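Local coordinates for acetyl-CoA hydrolase/transferase family protein (Porphyromonas gingivalis, PDB 2NVV), which probably hydrolyses acetyl-CoA or transfers CoA from an acyl-CoA to acetate, as a zinc-binding member of the acetyl-CoA hydrolase/transferase family, at residues S418-I423 with D430-N435. Sequence-based numbering, arbitrary orientation.
Sequences SVKVII and DLRGKN
The guanidinium of Arg432 approaches Val421 CG2 obliquely, 4.4 Å from NH1, while its edge receives Asp430, whose CG lies in the guanidinium plane; Phe116 of the second subunit adds a cation-pi contact. The grip on Asp430 is side-on: NE donates to the syn lone pair of OD1 at 2.9 Å, nearly straight at 168°, and NH1 meets OD2 on the syn side, somewhat out of the carboxylate plane. OD1 also accepts from Arg432 N, on its anti side and tilted from that plane, closing an Asx turn. Because chi1 of Asp430 (-162°) swings its carboxylate away from the backbone N, OD1 comes within 4.0 Å of Val421 CG2. The aliphatic part of Arg432 crosses Lys420 at about a right angle, its CG 4.0 Å from Lys420 CB. Between the backbones, Leu431 N donates to Lys420 O at 2.8 Å. Leu431 CD2 reaches Ile422 CD1 (3.8 Å) and, alongside, Val419 CG1. Val421 and Asp430 form a non-hydrogen-bonded antiparallel pair where the hairpin of strands 421-424 and 427-430, at the margin of a mixed sheet, opens into the type II turn leading to helix 436-446. Asp430 and Glu242, both paired with NH1, probably offset the charge of Arg432 and hold its guanidinium against Phe116.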
ATOM      1  N   SER A 418       4.525   1.532   6.300  1.00  6.39           N
ATOM      2  CA  SER A 418       3.775   2.633   5.728  1.00  6.39           C
ATOM      3  C   SER A 418       3.522   3.782   6.683  1.00  6.39           C
ATOM      4  O   SER A 418       3.393   4.921   6.254  1.00  6.39           O
ATOM      5  CB  SER A 418       2.438   2.115   5.184  1.00  6.44           C
ATOM      6  OG  SER A 418       2.629   1.181   4.137  1.00  6.39           O
ATOM      7  N   VAL A 419       3.440   3.485   7.973  1.00  6.39           N
ATOM      8  CA  VAL A 419       3.190   4.516   8.973  1.00  6.84           C
ATOM      9  C   VAL A 419       4.500   5.218   9.346  1.00  6.39           C
ATOM     10  O   VAL A 419       5.412   4.605   9.903  1.00  6.39           O
ATOM     11  CB  VAL A 419       2.551   3.898  10.228  1.00  6.39           C
ATOM     12  CG1 VAL A 419       2.110   4.994  11.168  1.00  6.44           C
ATOM     13  CG2 VAL A 419       1.376   3.018   9.831  1.00  6.39           C
ATOM     14  N   LYS A 420       4.585   6.508   9.044  1.00  6.53           N
ATOM     15  CA  LYS A 420       5.797   7.278   9.324  1.00  6.39           C
ATOM     16  C   LYS A 420       5.794   8.075  10.620  1.00  6.75           C
ATOM     17  O   LYS A 420       6.832   8.204  11.277  1.00  6.39           O
ATOM     18  CB  LYS A 420       6.082   8.232   8.165  1.00  6.39           C
ATOM     19  CG  LYS A 420       6.085   7.558   6.797  1.00  6.39           C
ATOM     20  CD  LYS A 420       7.034   6.380   6.753  1.00  7.37           C
ATOM     21  CE  LYS A 420       7.000   5.686   5.399  1.00  6.39           C
ATOM     22  NZ  LYS A 420       7.966   4.560   5.362  1.00  6.39           N
ATOM     23  N   VAL A 421       4.635   8.613  10.989  1.00  7.58           N
ATOM     24  CA  VAL A 421       4.529   9.413  12.202  1.00  6.39           C
ATOM     25  C   VAL A 421       3.210   9.193  12.931  1.00  6.39           C
ATOM     26  O   VAL A 421       2.164   9.039  12.299  1.00  6.48           O
ATOM     27  CB  VAL A 421       4.631  10.905  11.875  1.00  6.39           C
ATOM     28  CG1 VAL A 421       4.625  11.721  13.145  1.00  6.39           C
ATOM     29  CG2 VAL A 421       5.884  11.168  11.053  1.00  6.39           C
ATOM     30  N   ILE A 422       3.268   9.176  14.262  1.00  6.39           N
ATOM     31  CA  ILE A 422       2.074   9.006  15.088  1.00  6.39           C
ATOM     32  C   ILE A 422       2.024  10.169  16.086  1.00  6.39           C
ATOM     33  O   ILE A 422       3.043  10.557  16.662  1.00  6.39           O
ATOM     34  CB  ILE A 422       2.096   7.670  15.852  1.00  6.46           C
ATOM     35  CG1 ILE A 422       2.180   6.506  14.869  1.00  6.39           C
ATOM     36  CG2 ILE A 422       0.840   7.528  16.678  1.00  6.39           C
ATOM     37  CD1 ILE A 422       2.221   5.143  15.535  1.00  7.10           C
ATOM     38  N   ILE A 423       0.835  10.723  16.292  1.00  6.39           N
ATOM     39  CA  ILE A 423       0.687  11.850  17.195  1.00  6.39           C
ATOM     40  C   ILE A 423      -0.552  11.805  18.098  1.00  6.39           C
ATOM     41  O   ILE A 423      -1.676  11.625  17.627  1.00  7.66           O
ATOM     42  CB  ILE A 423       0.631  13.162  16.382  1.00  6.39           C
ATOM     43  CG1 ILE A 423       1.929  13.346  15.610  1.00  6.39           C
ATOM     44  CG2 ILE A 423       0.375  14.346  17.304  1.00  6.67           C
ATOM     45  CD1 ILE A 423       1.894  14.479  14.609  1.00  6.39           C
ATOM     46  N   ASP A 430       8.118  10.218  15.660  1.00  6.43           N
ATOM     47  CA  ASP A 430       8.593  10.102  14.291  1.00  6.41           C
ATOM     48  C   ASP A 430       9.213   8.717  14.190  1.00  6.39           C
ATOM     49  O   ASP A 430      10.241   8.434  14.808  1.00  6.39           O
ATOM     50  CB  ASP A 430       9.643  11.167  13.998  1.00  7.89           C
ATOM     51  CG  ASP A 430       9.844  11.385  12.519  1.00  8.21           C
ATOM     52  OD1 ASP A 430       9.742  10.400  11.756  1.00  6.92           O
ATOM     53  OD2 ASP A 430      10.116  12.536  12.122  1.00  9.14           O
ATOM     54  N   LEU A 431       8.583   7.860  13.400  1.00  7.06           N
ATOM     55  CA  LEU A 431       9.021   6.482  13.249  1.00  7.59           C
ATOM     56  C   LEU A 431      10.087   6.228  12.192  1.00  6.39           C
ATOM     57  O   LEU A 431      10.661   5.139  12.138  1.00  6.39           O
ATOM     58  CB  LEU A 431       7.797   5.611  12.955  1.00  6.84           C
ATOM     59  CG  LEU A 431       6.872   5.180  14.104  1.00  6.39           C
ATOM     60  CD1 LEU A 431       6.826   6.217  15.193  1.00  6.54           C
ATOM     61  CD2 LEU A 431       5.499   4.890  13.553  1.00  6.39           C
ATOM     62  N   ARG A 432      10.361   7.227  11.363  1.00  6.39           N
ATOM     63  CA  ARG A 432      11.343   7.068  10.290  1.00  6.39           C
ATOM     64  C   ARG A 432      12.761   6.755  10.740  1.00  6.39           C
ATOM     65  O   ARG A 432      13.280   7.348  11.676  1.00  6.39           O
ATOM     66  CB  ARG A 432      11.344   8.311   9.391  1.00  6.39           C
ATOM     67  CG  ARG A 432      10.090   8.440   8.532  1.00  6.39           C
ATOM     68  CD  ARG A 432       9.990   9.807   7.903  1.00  6.39           C
ATOM     69  NE  ARG A 432       9.874  10.848   8.919  1.00  6.39           N
ATOM     70  CZ  ARG A 432       9.764  12.146   8.655  1.00  6.48           C
ATOM     71  NH1 ARG A 432       9.666  13.005   9.651  1.00  6.39           N
ATOM     72  NH2 ARG A 432       9.749  12.583   7.403  1.00  8.87           N
ATOM     73  N   GLY A 433      13.372   5.791  10.065  1.00  6.50           N
ATOM     74  CA  GLY A 433      14.734   5.410  10.381  1.00  6.39           C
ATOM     75  C   GLY A 433      14.899   4.589  11.632  1.00  6.39           C
ATOM     76  O   GLY A 433      16.017   4.426  12.117  1.00  8.11           O
ATOM     77  N   LYS A 434      13.801   4.052  12.151  1.00  6.39           N
ATOM     78  CA  LYS A 434      13.858   3.260  13.376  1.00  6.39           C
ATOM     79  C   LYS A 434      13.405   1.825  13.204  1.00  7.03           C
ATOM     80  O   LYS A 434      12.516   1.537  12.403  1.00  8.52           O
ATOM     81  CB  LYS A 434      13.012   3.931  14.461  1.00  6.39           C
ATOM     82  CG  LYS A 434      13.658   5.176  15.011  1.00  8.42           C
ATOM     83  CD  LYS A 434      12.714   5.985  15.873  1.00  8.59           C
ATOM     84  CE  LYS A 434      13.461   7.185  16.464  1.00 10.96           C
ATOM     85  NZ  LYS A 434      12.559   8.146  17.142  1.00 12.14           N
ATOM     86  N   ASN A 435      14.028   0.923  13.948  1.00  6.39           N
ATOM     87  CA  ASN A 435      13.658  -0.482  13.885  1.00  6.39           C
ATOM     88  C   ASN A 435      12.499  -0.663  14.864  1.00  6.39           C
ATOM     89  O   ASN A 435      12.076   0.305  15.501  1.00  6.39           O
ATOM     90  CB  ASN A 435      14.857  -1.381  14.255  1.00  6.44           C
ATOM     91  CG  ASN A 435      15.265  -1.259  15.706  1.00  6.39           C
ATOM     92  OD1 ASN A 435      16.159  -1.959  16.159  1.00  6.95           O
ATOM     93  ND2 ASN A 435      14.612  -0.374  16.438  1.00  6.74           N
TER